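Long-range contacts in ATP-dependent Clp protease adapter protein ClpS 2 (Agrobacterium tumefaciens, PDB 4YJM), which probably acts as an N-end rule adaptor that binds the N-terminal domain of ClpA and tunes which proteins the ClpAP protease degrades: residues K22-M27 and F97-E102; R36-V41 and A91-M96; L28-Y33 and T60-G65. All coordinates share one frame; numbering follows the deposited sequence.

Contacts 1 and 3 share strand 23-29: contact 1 zips it to strand 97-101, and contact 3 carries its end onto the last turn of helix 51-64. Contact 2 binds helix 36-47 to the loop that enters strand 97-101. Val-26, Met-27 and Phe-97 in contact 1, Val-39 and Leu-95 in contact 2, and Leu-28 and Ala-61 in contact 3 are buried, while the salt bridge of contact 1 and the water bridge of contact 3 lie toward the surface. Contact 1 is the most extensive, with regular backbone bonding; contact 2 is wholly apolar; contact 3 has one backbone bond. Phe-97 and Leu-95 both pack on Leu-28, so one apolar region joins all three.

Contact 1: K22-M27 and F97-E102; sequences KLYKVM and FTTEPE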
ATOM      1  N   LYS A  22       0.421 -10.129  16.753  1.00 43.31           N
ATOM      2  CA  LYS A  22      -0.711  -9.420  16.148  1.00 42.11           C
ATOM      3  C   LYS A  22      -0.217  -8.765  14.871  1.00 30.85           C
ATOM      4  O   LYS A  22       0.641  -7.870  14.887  1.00 30.93           O
ATOM      5  CB  LYS A  22      -1.294  -8.382  17.116  1.00 55.75           C
ATOM      6  CG  LYS A  22      -2.505  -7.605  16.602  1.00 93.65           C
ATOM      7  CD  LYS A  22      -2.895  -6.518  17.609  1.00108.50           C
ATOM      8  CE  LYS A  22      -4.200  -5.866  17.249  1.00141.72           C
ATOM      9  NZ  LYS A  22      -4.563  -4.766  18.179  1.00156.84           N
ATOM     10  N   LEU A  23      -0.683  -9.286  13.749  1.00 26.64           N
ATOM     11  CA  LEU A  23      -0.256  -8.830  12.436  1.00 28.10           C
ATOM     12  C   LEU A  23      -1.071  -7.637  11.978  1.00 26.70           C
ATOM     13  O   LEU A  23      -2.198  -7.418  12.458  1.00 29.34           O
ATOM     14  CB  LEU A  23      -0.369  -9.970  11.419  1.00 30.95           C
ATOM     15  CG  LEU A  23       0.465 -11.217  11.724  1.00 33.71           C
ATOM     16  CD1 LEU A  23       0.333 -12.157  10.541  1.00 45.88           C
ATOM     17  CD2 LEU A  23       1.912 -10.879  11.952  1.00 27.32           C
ATOM     18  N   TYR A  24      -0.477  -6.847  11.083  1.00 23.27           N
ATOM     19  CA  TYR A  24      -1.048  -5.593  10.600  1.00 27.06           C
ATOM     20  C   TYR A  24      -1.189  -5.615   9.084  1.00 23.23           C
ATOM     21  O   TYR A  24      -0.275  -6.008   8.353  1.00 21.81           O
ATOM     22  CB  TYR A  24      -0.189  -4.392  11.034  1.00 22.59           C
ATOM     23  CG  TYR A  24      -0.490  -3.945  12.435  1.00 23.82           C
ATOM     24  CD1 TYR A  24      -0.225  -4.768  13.519  1.00 22.11           C
ATOM     25  CD2 TYR A  24      -1.079  -2.710  12.685  1.00 21.58           C
ATOM     26  CE1 TYR A  24      -0.551  -4.388  14.820  1.00 23.94           C
ATOM     27  CE2 TYR A  24      -1.388  -2.306  13.991  1.00 23.21           C
ATOM     28  CZ  TYR A  24      -1.100  -3.160  15.058  1.00 25.52           C
ATOM     29  OH  TYR A  24      -1.394  -2.797  16.368  1.00 27.08           O
ATOM     30  N   LYS A  25      -2.361  -5.224   8.623  1.00 24.69           N
ATOM     31  CA  LYS A  25      -2.598  -5.046   7.192  1.00 26.20           C
ATOM     32  C   LYS A  25      -1.917  -3.770   6.734  1.00 28.64           C
ATOM     33  O   LYS A  25      -1.983  -2.753   7.421  1.00 28.41           O
ATOM     34  CB  LYS A  25      -4.094  -4.951   6.907  1.00 24.27           C
ATOM     35  CG  LYS A  25      -4.894  -6.144   7.359  1.00 34.66           C
ATOM     36  CD  LYS A  25      -6.378  -6.021   7.029  1.00 40.70           C
ATOM     37  CE  LYS A  25      -7.030  -4.999   7.885  1.00 64.54           C
ATOM     38  NZ  LYS A  25      -8.521  -5.058   7.828  1.00 78.87           N
ATOM     39  N   VAL A  26      -1.260  -3.818   5.591  1.00 24.35           N
ATOM     40  CA  VAL A  26      -0.899  -2.590   4.889  1.00 22.39           C
ATOM     41  C   VAL A  26      -1.969  -2.330   3.825  1.00 24.78           C
ATOM     42  O   VAL A  26      -2.217  -3.196   2.987  1.00 26.46           O
ATOM     43  CB  VAL A  26       0.505  -2.704   4.233  1.00 22.36           C
ATOM     44  CG1 VAL A  26       0.843  -1.427   3.476  1.00 26.56           C
ATOM     45  CG2 VAL A  26       1.546  -3.013   5.292  1.00 26.73           C
ATOM     46  N   MET A  27      -2.575  -1.152   3.874  1.00 23.73           N
ATOM     47  CA  MET A  27      -3.684  -0.751   3.003  1.00 25.85           C
ATOM     48  C   MET A  27      -3.201   0.302   2.037  1.00 35.52           C
ATOM     49  O   MET A  27      -2.586   1.256   2.446  1.00 27.57           O
ATOM     50  CB  MET A  27      -4.870  -0.143   3.800  1.00 30.49           C
ATOM     51  CG  MET A  27      -5.367  -0.963   4.997  1.00 37.50           C
ATOM     52  SD  MET A  27      -5.963  -2.538   4.443  1.00 35.47           S
ATOM     53  CE  MET A  27      -7.541  -2.069   3.683  1.00 42.39           C
ATOM     54  N   PHE A  97      -0.417   5.008   1.905  1.00 28.43           N
ATOM     55  CA  PHE A  97      -0.518   3.664   2.459  1.00 26.84           C
ATOM     56  C   PHE A  97      -0.662   3.772   3.975  1.00 28.45           C
ATOM     57  O   PHE A  97       0.005   4.601   4.587  1.00 31.64           O
ATOM     58  CB  PHE A  97       0.683   2.826   2.130  1.00 26.32           C
ATOM     59  CG  PHE A  97       0.834   2.518   0.671  1.00 22.41           C
ATOM     60  CD1 PHE A  97       0.594   1.246   0.209  1.00 25.49           C
ATOM     61  CD2 PHE A  97       1.258   3.500  -0.233  1.00 25.04           C
ATOM     62  CE1 PHE A  97       0.755   0.949  -1.142  1.00 34.01           C
ATOM     63  CE2 PHE A  97       1.431   3.205  -1.569  1.00 26.05           C
ATOM     64  CZ  PHE A  97       1.179   1.948  -2.021  1.00 32.82           C
ATOM     65  N   THR A  98      -1.539   2.954   4.564  1.00 29.36           N
ATOM     66  CA  THR A  98      -1.783   3.001   6.013  1.00 28.34           C
ATOM     67  C   THR A  98      -1.616   1.600   6.597  1.00 29.49           C
ATOM     68  O   THR A  98      -1.519   0.632   5.855  1.00 25.36           O
ATOM     69  CB  THR A  98      -3.205   3.524   6.339  1.00 29.58           C
ATOM     70  OG1 THR A  98      -4.163   2.578   5.847  1.00 35.25           O
ATOM     71  CG2 THR A  98      -3.486   4.824   5.655  1.00 38.72           C
ATOM     72  N   THR A  99      -1.593   1.470   7.921  1.00 22.87           N
ATOM     73  CA  THR A  99      -1.676   0.149   8.535  1.00 25.55           C
ATOM     74  C   THR A  99      -2.909   0.047   9.413  1.00 25.39           C
ATOM     75  O   THR A  99      -3.415   1.033   9.932  1.00 27.40           O
ATOM     76  CB  THR A  99      -0.451  -0.177   9.405  1.00 24.60           C
ATOM     77  OG1 THR A  99      -0.451   0.651  10.572  1.00 34.75           O
ATOM     78  CG2 THR A  99       0.855   0.033   8.638  1.00 25.21           C
ATOM     79  N   GLU A 100      -3.389  -1.172   9.586  1.00 23.92           N
ATOM     80  CA  GLU A 100      -4.433  -1.418  10.543  1.00 29.66           C
ATOM     81  C   GLU A 100      -4.303  -2.825  11.055  1.00 25.66           C
ATOM     82  O   GLU A 100      -3.888  -3.738  10.352  1.00 26.01           O
ATOM     83  CB  GLU A 100      -5.837  -1.160   9.962  1.00 39.91           C
ATOM     84  CG  GLU A 100      -6.319  -2.099   8.956  1.00 61.05           C
ATOM     85  CD  GLU A 100      -7.705  -1.696   8.413  1.00 55.11           C
ATOM     86  OE1 GLU A 100      -7.864  -0.550   7.928  1.00 59.08           O
ATOM     87  OE2 GLU A 100      -8.623  -2.542   8.493  1.00 56.88           O
ATOM     88  N   PRO A 101      -4.684  -3.006  12.310  1.00 29.50           N
ATOM     89  CA  PRO A 101      -4.511  -4.321  12.894  1.00 27.04           C
ATOM     90  C   PRO A 101      -5.475  -5.306  12.230  1.00 30.77           C
ATOM     91  O   PRO A 101      -6.579  -4.906  11.858  1.00 33.24           O
ATOM     92  CB  PRO A 101      -4.845  -4.081  14.386  1.00 29.10           C
ATOM     93  CG  PRO A 101      -5.614  -2.817  14.431  1.00 35.39           C
ATOM     94  CD  PRO A 101      -5.130  -2.001  13.285  1.00 33.44           C
ATOM     95  N   GLU A 102      -5.072  -6.563  12.061  1.00 28.21           N
ATOM     96  CA  GLU A 102      -5.999  -7.563  11.504  1.00 51.85           C
ATOM     97  C   GLU A 102      -6.908  -8.118  12.596  1.00 48.66           C
ATOM     98  O   GLU A 102      -6.994  -7.558  13.692  1.00 42.92           O
ATOM     99  CB  GLU A 102      -5.257  -8.709  10.778  1.00 62.33           C
ATOM    100  CG  GLU A 102      -4.596  -9.780  11.629  1.00 82.33           C
ATOM    101  CD  GLU A 102      -4.312 -11.093  10.852  1.00 77.81           C
ATOM    102  OE1 GLU A 102      -4.852 -11.299   9.733  1.00 67.34           O
ATOM    103  OE2 GLU A 102      -3.544 -11.927  11.376  1.00118.56           O
TER
HETATM  104  O   HOH W   1      -2.926 -11.230  13.707  1.00 43.24           O
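Central strand 23-29 and outer strand 97-101 of the antiparallel sheet place their side chains on two faces of different character. On the face turned to helix 74-91, Tyr-24 has CG anti to its carbonyl carbon (chi1 -83°), and its ring lies across Pro-101: the CA of Pro-101 sits over the ring face, 3.9 Å from the centroid, in a CH-pi contact. Val-26 follows, packing on Ala-77 and Phe-47. On the other face Lys-25 and Glu-100 cross obliquely. Glu-100 puts CG in the crowded position between backbone N and carbonyl carbon and extends beyond it; the lysine chain bends at chi3 (-71°), bringing NZ to 2.6 Å from Glu-100 OE2, which it meets from above the carboxylate plane in a salt bridge. Met-27 CB rests 3.5 Å from Thr-98 OG1. Backbone bonds join Lys-25 with Glu-100 and Met-27 with Thr-98 in both directions; Met-27 N to Thr-98 O is the straightest (2.9 Å, 175°). Beyond them, Glu-102 N donates to Leu-23 O, and a water links Leu-23 N to Glu-102 OE2. Backbone bonding thus sets the register, and the partly exposed Lys-25/Glu-100 pair probably adds cross-strand charge attraction on the face away from helix 74-91.

Contact 2: R36-V41 and A91-M96; sequences REFVTV and AGFPLM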
ATOM      1  N   ARG A  36      -1.750   6.058 -12.215  1.00 49.82           N
ATOM      2  CA  ARG A  36      -1.865   4.613 -12.129  1.00 52.74           C
ATOM      3  C   ARG A  36      -0.492   3.944 -12.307  1.00 43.03           C
ATOM      4  O   ARG A  36      -0.134   3.028 -11.578  1.00 40.97           O
ATOM      5  CB  ARG A  36      -2.863   4.140 -13.195  1.00 81.36           C
ATOM      6  CG  ARG A  36      -3.123   2.640 -13.268  1.00104.98           C
ATOM      7  CD  ARG A  36      -4.331   2.316 -14.159  1.00147.55           C
ATOM      8  NE  ARG A  36      -5.524   3.061 -13.754  1.00146.33           N
ATOM      9  CZ  ARG A  36      -6.010   4.133 -14.377  1.00142.25           C
ATOM     10  NH1 ARG A  36      -5.428   4.615 -15.468  1.00153.79           N
ATOM     11  NH2 ARG A  36      -7.097   4.725 -13.906  1.00154.66           N
ATOM     12  N   GLU A  37       0.279   4.418 -13.270  1.00 38.92           N
ATOM     13  CA  GLU A  37       1.550   3.794 -13.589  1.00 45.73           C
ATOM     14  C   GLU A  37       2.597   4.064 -12.505  1.00 45.60           C
ATOM     15  O   GLU A  37       3.513   3.265 -12.330  1.00 40.86           O
ATOM     16  CB  GLU A  37       2.049   4.268 -14.952  1.00 85.64           C
ATOM     17  CG  GLU A  37       1.255   3.698 -16.111  1.00127.06           C
ATOM     18  CD  GLU A  37       1.152   2.186 -16.053  1.00165.86           C
ATOM     19  OE1 GLU A  37       2.106   1.538 -15.572  1.00184.03           O
ATOM     20  OE2 GLU A  37       0.107   1.648 -16.472  1.00198.10           O
ATOM     21  N   PHE A  38       2.455   5.177 -11.785  1.00 34.71           N
ATOM     22  CA  PHE A  38       3.324   5.459 -10.640  1.00 35.08           C
ATOM     23  C   PHE A  38       3.025   4.486  -9.520  1.00 41.64           C
ATOM     24  O   PHE A  38       3.944   3.946  -8.912  1.00 35.95           O
ATOM     25  CB  PHE A  38       3.162   6.897 -10.125  1.00 40.26           C
ATOM     26  CG  PHE A  38       4.130   7.258  -9.006  1.00 34.20           C
ATOM     27  CD1 PHE A  38       5.484   7.498  -9.273  1.00 38.92           C
ATOM     28  CD2 PHE A  38       3.693   7.360  -7.703  1.00 34.48           C
ATOM     29  CE1 PHE A  38       6.374   7.825  -8.231  1.00 34.59           C
ATOM     30  CE2 PHE A  38       4.572   7.668  -6.669  1.00 35.61           C
ATOM     31  CZ  PHE A  38       5.900   7.905  -6.930  1.00 34.26           C
ATOM     32  N   VAL A  39       1.744   4.249  -9.238  1.00 35.34           N
ATOM     33  CA  VAL A  39       1.394   3.311  -8.149  1.00 28.00           C
ATOM     34  C   VAL A  39       1.913   1.926  -8.465  1.00 26.95           C
ATOM     35  O   VAL A  39       2.392   1.227  -7.569  1.00 37.69           O
ATOM     36  CB  VAL A  39      -0.143   3.255  -7.879  1.00 35.78           C
ATOM     37  CG1 VAL A  39      -0.501   2.321  -6.719  1.00 27.92           C
ATOM     38  CG2 VAL A  39      -0.652   4.629  -7.566  1.00 32.79           C
ATOM     39  N   THR A  40       1.806   1.500  -9.715  1.00 29.22           N
ATOM     40  CA  THR A  40       2.344   0.211 -10.117  1.00 32.40           C
ATOM     41  C   THR A  40       3.834   0.071  -9.770  1.00 36.57           C
ATOM     42  O   THR A  40       4.258  -0.958  -9.223  1.00 29.75           O
ATOM     43  CB  THR A  40       2.125  -0.018 -11.614  1.00 45.08           C
ATOM     44  OG1 THR A  40       0.745  -0.315 -11.835  1.00 44.32           O
ATOM     45  CG2 THR A  40       2.963  -1.176 -12.140  1.00 41.76           C
ATOM     46  N   VAL A  41       4.635   1.097 -10.038  1.00 29.24           N
ATOM     47  CA  VAL A  41       6.066   0.954  -9.804  1.00 29.03           C
ATOM     48  C   VAL A  41       6.364   1.086  -8.306  1.00 26.57           C
ATOM     49  O   VAL A  41       7.282   0.442  -7.822  1.00 29.33           O
ATOM     50  CB  VAL A  41       6.884   1.964 -10.638  1.00 36.32           C
ATOM     51  CG1 VAL A  41       6.626   1.722 -12.107  1.00 39.12           C
ATOM     52  CG2 VAL A  41       6.497   3.400 -10.318  1.00 44.69           C
ATOM     53  N   ALA A  91       7.051  13.108  -4.517  1.00 39.59           N
ATOM     54  CA  ALA A  91       6.747  13.368  -5.925  1.00 49.11           C
ATOM     55  C   ALA A  91       5.614  14.379  -6.081  1.00 41.32           C
ATOM     56  O   ALA A  91       5.284  14.770  -7.193  1.00 48.09           O
ATOM     57  CB  ALA A  91       6.374  12.071  -6.626  1.00 45.51           C
ATOM     58  N   GLY A  92       4.999  14.781  -4.972  1.00 45.60           N
ATOM     59  CA  GLY A  92       3.926  15.761  -5.021  1.00 50.66           C
ATOM     60  C   GLY A  92       2.564  15.133  -5.240  1.00 54.77           C
ATOM     61  O   GLY A  92       1.637  15.814  -5.652  1.00 52.63           O
ATOM     62  N   PHE A  93       2.449  13.832  -4.981  1.00 43.47           N
ATOM     63  CA  PHE A  93       1.185  13.111  -5.096  1.00 43.94           C
ATOM     64  C   PHE A  93       0.598  12.829  -3.716  1.00 46.86           C
ATOM     65  O   PHE A  93       1.348  12.736  -2.736  1.00 39.47           O
ATOM     66  CB  PHE A  93       1.369  11.787  -5.814  1.00 38.92           C
ATOM     67  CG  PHE A  93       1.899  11.913  -7.203  1.00 41.83           C
ATOM     68  CD1 PHE A  93       1.377  12.834  -8.095  1.00 45.77           C
ATOM     69  CD2 PHE A  93       2.931  11.096  -7.617  1.00 47.48           C
ATOM     70  CE1 PHE A  93       1.891  12.937  -9.394  1.00 51.40           C
ATOM     71  CE2 PHE A  93       3.438  11.180  -8.901  1.00 52.38           C
ATOM     72  CZ  PHE A  93       2.919  12.105  -9.791  1.00 54.01           C
ATOM     73  N   PRO A  94      -0.740  12.663  -3.637  1.00 48.30           N
ATOM     74  CA  PRO A  94      -1.411  12.361  -2.367  1.00 47.46           C
ATOM     75  C   PRO A  94      -1.400  10.877  -2.006  1.00 44.54           C
ATOM     76  O   PRO A  94      -2.008  10.518  -1.005  1.00 37.10           O
ATOM     77  CB  PRO A  94      -2.843  12.859  -2.615  1.00 53.27           C
ATOM     78  CG  PRO A  94      -3.063  12.634  -4.056  1.00 58.87           C
ATOM     79  CD  PRO A  94      -1.718  12.915  -4.718  1.00 56.39           C
ATOM     80  N   LEU A  95      -0.723  10.044  -2.801  1.00 39.83           N
ATOM     81  CA  LEU A  95      -0.621   8.603  -2.540  1.00 32.70           C
ATOM     82  C   LEU A  95      -0.383   8.273  -1.070  1.00 34.48           C
ATOM     83  O   LEU A  95       0.562   8.758  -0.446  1.00 32.33           O
ATOM     84  CB  LEU A  95       0.523   7.997  -3.378  1.00 31.56           C
ATOM     85  CG  LEU A  95       0.740   6.492  -3.231  1.00 32.54           C
ATOM     86  CD1 LEU A  95      -0.478   5.725  -3.754  1.00 32.65           C
ATOM     87  CD2 LEU A  95       1.969   6.132  -3.999  1.00 24.96           C
ATOM     88  N   MET A  96      -1.237   7.423  -0.528  1.00 28.06           N
ATOM     89  CA  MET A  96      -1.200   7.057   0.886  1.00 29.92           C
ATOM     90  C   MET A  96      -1.371   5.571   1.152  1.00 27.40           C
ATOM     91  O   MET A  96      -2.329   4.941   0.665  1.00 28.65           O
ATOM     92  CB  MET A  96      -2.319   7.824   1.628  1.00 40.42           C
ATOM     93  CG  MET A  96      -2.393   7.528   3.134  1.00 43.45           C
ATOM     94  SD  MET A  96      -0.942   8.101   4.034  1.00 44.57           S
ATOM     95  CE  MET A  96      -0.968   9.813   3.585  1.00 43.23           C
TER
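Helix 36-47 packs here on the connection between helix 74-91 and strand 97-101, which begins with a Schellman motif: Gly-92, with positive phi (88°), is the first residue past the helix, and the irregular loop 93-96 follows. A beta-carbon at that backbone geometry would jam against the carbonyl oxygen of Ala-91. The contact is wholly apolar and centres on Phe-38. Its CG stands anti to the backbone N (chi1 -175°), which carries the ring off the helix and into an angle formed by Phe-93 and Leu-95. Phe-93 has CG anti to its carbonyl carbon instead, and turns the CD2-CE2 side of its ring onto a face of Phe-38. This is an edge-to-face pair, with ring centroids 5.2 Å apart and planes at 61°; Phe-93 CD2 comes 3.8 Å from Phe-38 CD2, and the neighbouring CE2 stands above the face, offset toward the rim. Leu-95 serves two neighbours with its two methyls. Its chain leaves with CG anti to the backbone N, and CD2, anti to CA, reaches the edge of the Phe-38 ring near its plane, 4.0 Å from CE2. CD1 turns aside to meet CG2 of Val-39, also at 4.0 Å. Val-39 is buried and continues onto Met-58 of helix 51-64, while Leu-95 also packs on Leu-28 of strand 23-29, so the leucine passes the contact on to the sheet. Phe-93 is flanked by Thr-34 and Pro-35, just ahead of helix 36-47. At the far tip of the Phe-38 ring, CZ stands 4.2 Å from Ala-91 CB, at the end of helix 74-91. The same alanine's carbonyl O lies over the centre of the Phe-93 ring, 4.2 Å above its plane.

Contact 3: L28-Y33 and T60-G65; sequences LLNDDY and TAHRFG
The Asn-Asp-Asp run that follows strand 23-29 meets the C-terminal turn of helix 51-64 in what is, in ClpS relatives, the region that receives the alpha-amino group of an N-degron. The backbone is joined at one point: Asn-30 N donates to Gly-65 O at 2.8 Å in a nearly straight bond (173°), arriving above the carbonyl plane rather than in it. The CA of Leu-29 also comes to 3.5 Å from that oxygen. Gly-65 leaves the helix with positive phi, and its N closes the last turn on Ala-61 O. That oxygen touches Asn-30 CB at 3.3 Å as well. Ala-61, buried, points its CB at the strand end, 3.9 Å from Leu-28 O, so the helix lies close against the chain here. Asn-30 and His-62 run side by side in the same direction, each with CG anti to its backbone N. The amide and imidazole planes stand 78° apart, and Asn-30 OD1 lies at the ring's edge near its plane. They do not bond directly; one water bridges them, donating to Asn-30 OD1 at 2.9 Å and lying equally far from His-62 ND1. Asp-31 turns away and forms an Asx turn: its OD1 accepts from Tyr-33 N at 2.7 Å through the anti lone pair; the same oxygen also takes a bond from Thr-34 N, which fixes the loop's course. Asp-32 OD1 stands 6.2 Å from His-62 ND1, near enough that its charge may somewhat stabilise a protonated imidazole. In this substrate-free form, a water that donates to Asn-30 OD1 beside His-62 is consistent with a site prepared for a hydrogen-donating group, such as the amino terminus of a substrate.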
ATOM      1  N   LEU A  28      -3.514   0.135   0.765  1.00 26.33           N
ATOM      2  CA  LEU A  28      -3.479   1.224  -0.213  1.00 25.60           C
ATOM      3  C   LEU A  28      -4.809   1.980  -0.237  1.00 26.56           C
ATOM      4  O   LEU A  28      -5.885   1.361  -0.377  1.00 30.67           O
ATOM      5  CB  LEU A  28      -3.183   0.648  -1.604  1.00 29.83           C
ATOM      6  CG  LEU A  28      -3.407   1.635  -2.756  1.00 33.48           C
ATOM      7  CD1 LEU A  28      -2.312   2.711  -2.751  1.00 39.00           C
ATOM      8  CD2 LEU A  28      -3.475   0.908  -4.083  1.00 35.05           C
ATOM      9  N   LEU A  29      -4.757   3.316  -0.172  1.00 31.85           N
ATOM     10  CA  LEU A  29      -5.962   4.151  -0.253  1.00 32.75           C
ATOM     11  C   LEU A  29      -6.188   4.691  -1.656  1.00 34.84           C
ATOM     12  O   LEU A  29      -5.241   5.004  -2.363  1.00 35.28           O
ATOM     13  CB  LEU A  29      -5.902   5.348   0.711  1.00 39.41           C
ATOM     14  CG  LEU A  29      -5.605   5.069   2.186  1.00 37.61           C
ATOM     15  CD1 LEU A  29      -5.808   6.374   2.979  1.00 42.72           C
ATOM     16  CD2 LEU A  29      -6.506   3.975   2.742  1.00 40.74           C
ATOM     17  N   ASN A  30      -7.443   4.801  -2.046  1.00 40.92           N
ATOM     18  CA  ASN A  30      -7.786   5.395  -3.329  1.00 56.02           C
ATOM     19  C   ASN A  30      -7.485   6.875  -3.329  1.00 51.24           C
ATOM     20  O   ASN A  30      -7.585   7.522  -2.291  1.00 42.20           O
ATOM     21  CB  ASN A  30      -9.263   5.168  -3.649  1.00 64.87           C
ATOM     22  CG  ASN A  30      -9.679   5.776  -4.990  1.00 56.97           C
ATOM     23  OD1 ASN A  30      -9.190   5.375  -6.046  1.00 53.77           O
ATOM     24  ND2 ASN A  30     -10.605   6.733  -4.946  1.00 55.07           N
ATOM     25  N   ASP A  31      -7.085   7.398  -4.487  1.00 46.26           N
ATOM     26  CA  ASP A  31      -7.147   8.841  -4.728  1.00 44.16           C
ATOM     27  C   ASP A  31      -7.325   9.146  -6.205  1.00 51.03           C
ATOM     28  O   ASP A  31      -7.159   8.258  -7.066  1.00 44.61           O
ATOM     29  CB  ASP A  31      -5.902   9.555  -4.190  1.00 41.85           C
ATOM     30  CG  ASP A  31      -4.632   9.283  -5.021  1.00 41.80           C
ATOM     31  OD1 ASP A  31      -4.568   9.694  -6.188  1.00 52.12           O
ATOM     32  OD2 ASP A  31      -3.695   8.667  -4.484  1.00 41.03           O
ATOM     33  N   ASP A  32      -7.609  10.415  -6.471  1.00 49.19           N
ATOM     34  CA  ASP A  32      -7.897  10.923  -7.812  1.00 60.35           C
ATOM     35  C   ASP A  32      -6.697  11.454  -8.576  1.00 48.39           C
ATOM     36  O   ASP A  32      -6.866  11.919  -9.699  1.00 50.37           O
ATOM     37  CB  ASP A  32      -8.899  12.085  -7.748  1.00 91.30           C
ATOM     38  CG  ASP A  32     -10.221  11.707  -7.137  1.00 76.33           C
ATOM     39  OD1 ASP A  32     -10.603  10.524  -7.208  1.00 80.25           O
ATOM     40  OD2 ASP A  32     -10.890  12.622  -6.604  1.00 66.48           O
ATOM     41  N   TYR A  33      -5.505  11.440  -7.981  1.00 47.94           N
ATOM     42  CA  TYR A  33      -4.434  12.320  -8.476  1.00 52.92           C
ATOM     43  C   TYR A  33      -3.125  11.600  -8.749  1.00 50.35           C
ATOM     44  O   TYR A  33      -2.323  12.055  -9.556  1.00 45.38           O
ATOM     45  CB  TYR A  33      -4.183  13.457  -7.481  1.00 78.84           C
ATOM     46  CG  TYR A  33      -5.306  14.457  -7.464  1.00 90.35           C
ATOM     47  CD1 TYR A  33      -5.446  15.386  -8.489  1.00 93.31           C
ATOM     48  CD2 TYR A  33      -6.238  14.463  -6.439  1.00 95.82           C
ATOM     49  CE1 TYR A  33      -6.480  16.293  -8.488  1.00 99.52           C
ATOM     50  CE2 TYR A  33      -7.276  15.372  -6.430  1.00127.87           C
ATOM     51  CZ  TYR A  33      -7.391  16.282  -7.456  1.00120.82           C
ATOM     52  OH  TYR A  33      -8.424  17.186  -7.453  1.00118.97           O
ATOM     53  N   THR A  60      -9.563  -2.501  -6.639  1.00 62.35           N
ATOM     54  CA  THR A  60     -10.230  -2.739  -5.365  1.00 60.59           C
ATOM     55  C   THR A  60     -10.315  -1.434  -4.574  1.00 49.84           C
ATOM     56  O   THR A  60     -11.359  -1.123  -3.984  1.00 51.00           O
ATOM     57  CB  THR A  60      -9.503  -3.818  -4.520  1.00 62.67           C
ATOM     58  OG1 THR A  60      -9.557  -5.074  -5.207  1.00 54.20           O
ATOM     59  CG2 THR A  60     -10.153  -3.989  -3.158  1.00 98.28           C
ATOM     60  N   ALA A  61      -9.213  -0.691  -4.560  1.00 43.10           N
ATOM     61  CA  ALA A  61      -9.146   0.542  -3.799  1.00 42.48           C
ATOM     62  C   ALA A  61     -10.146   1.548  -4.393  1.00 49.92           C
ATOM     63  O   ALA A  61     -10.865   2.230  -3.660  1.00 45.58           O
ATOM     64  CB  ALA A  61      -7.716   1.100  -3.803  1.00 30.57           C
ATOM     65  N   HIS A  62     -10.217   1.601  -5.719  1.00 59.49           N
ATOM     66  CA  HIS A  62     -11.187   2.466  -6.404  1.00 54.32           C
ATOM     67  C   HIS A  62     -12.637   2.078  -6.069  1.00 49.36           C
ATOM     68  O   HIS A  62     -13.515   2.936  -5.918  1.00 49.30           O
ATOM     69  CB  HIS A  62     -10.981   2.406  -7.907  1.00 83.55           C
ATOM     70  CG  HIS A  62     -11.912   3.300  -8.657  1.00134.75           C
ATOM     71  ND1 HIS A  62     -11.722   4.659  -8.745  1.00139.40           N
ATOM     72  CD2 HIS A  62     -13.064   3.033  -9.312  1.00145.75           C
ATOM     73  CE1 HIS A  62     -12.707   5.193  -9.447  1.00168.99           C
ATOM     74  NE2 HIS A  62     -13.535   4.227  -9.802  1.00159.50           N
ATOM     75  N   ARG A  63     -12.889   0.781  -5.940  1.00 55.87           N
ATOM     76  CA  ARG A  63     -14.240   0.298  -5.692  1.00 80.69           C
ATOM     77  C   ARG A  63     -14.651   0.492  -4.230  1.00 72.15           C
ATOM     78  O   ARG A  63     -15.807   0.819  -3.950  1.00 55.60           O
ATOM     79  CB  ARG A  63     -14.352  -1.180  -6.080  1.00115.41           C
ATOM     80  CG  ARG A  63     -15.635  -1.850  -5.612  1.00135.49           C
ATOM     81  CD  ARG A  63     -15.731  -3.275  -6.112  1.00165.60           C
ATOM     82  NE  ARG A  63     -15.978  -3.339  -7.550  1.00187.89           N
ATOM     83  CZ  ARG A  63     -17.184  -3.411  -8.110  1.00207.34           C
ATOM     84  NH1 ARG A  63     -18.281  -3.429  -7.362  1.00215.50           N
ATOM     85  NH2 ARG A  63     -17.294  -3.465  -9.428  1.00226.20           N
ATOM     86  N   PHE A  64     -13.713   0.302  -3.303  1.00 67.24           N
ATOM     87  CA  PHE A  64     -14.060   0.265  -1.884  1.00 68.78           C
ATOM     88  C   PHE A  64     -13.471   1.407  -1.049  1.00 48.82           C
ATOM     89  O   PHE A  64     -13.862   1.580   0.109  1.00 50.84           O
ATOM     90  CB  PHE A  64     -13.621  -1.075  -1.284  1.00 86.03           C
ATOM     91  CG  PHE A  64     -14.413  -2.251  -1.781  1.00113.58           C
ATOM     92  CD1 PHE A  64     -15.729  -2.425  -1.398  1.00116.90           C
ATOM     93  CD2 PHE A  64     -13.841  -3.186  -2.627  1.00120.22           C
ATOM     94  CE1 PHE A  64     -16.463  -3.501  -1.852  1.00112.03           C
ATOM     95  CE2 PHE A  64     -14.572  -4.268  -3.080  1.00114.36           C
ATOM     96  CZ  PHE A  64     -15.883  -4.424  -2.691  1.00123.00           C
ATOM     97  N   GLY A  65     -12.552   2.167  -1.638  1.00 45.34           N
ATOM     98  CA  GLY A  65     -11.788   3.220  -0.958  1.00 49.09           C
ATOM     99  C   GLY A  65     -10.377   2.829  -0.504  1.00 40.56           C
ATOM    100  O   GLY A  65      -9.468   3.666  -0.423  1.00 37.63           O
TER
HETATM  101  O   HOH W   2      -9.068   5.742  -8.935  1.00 53.71           O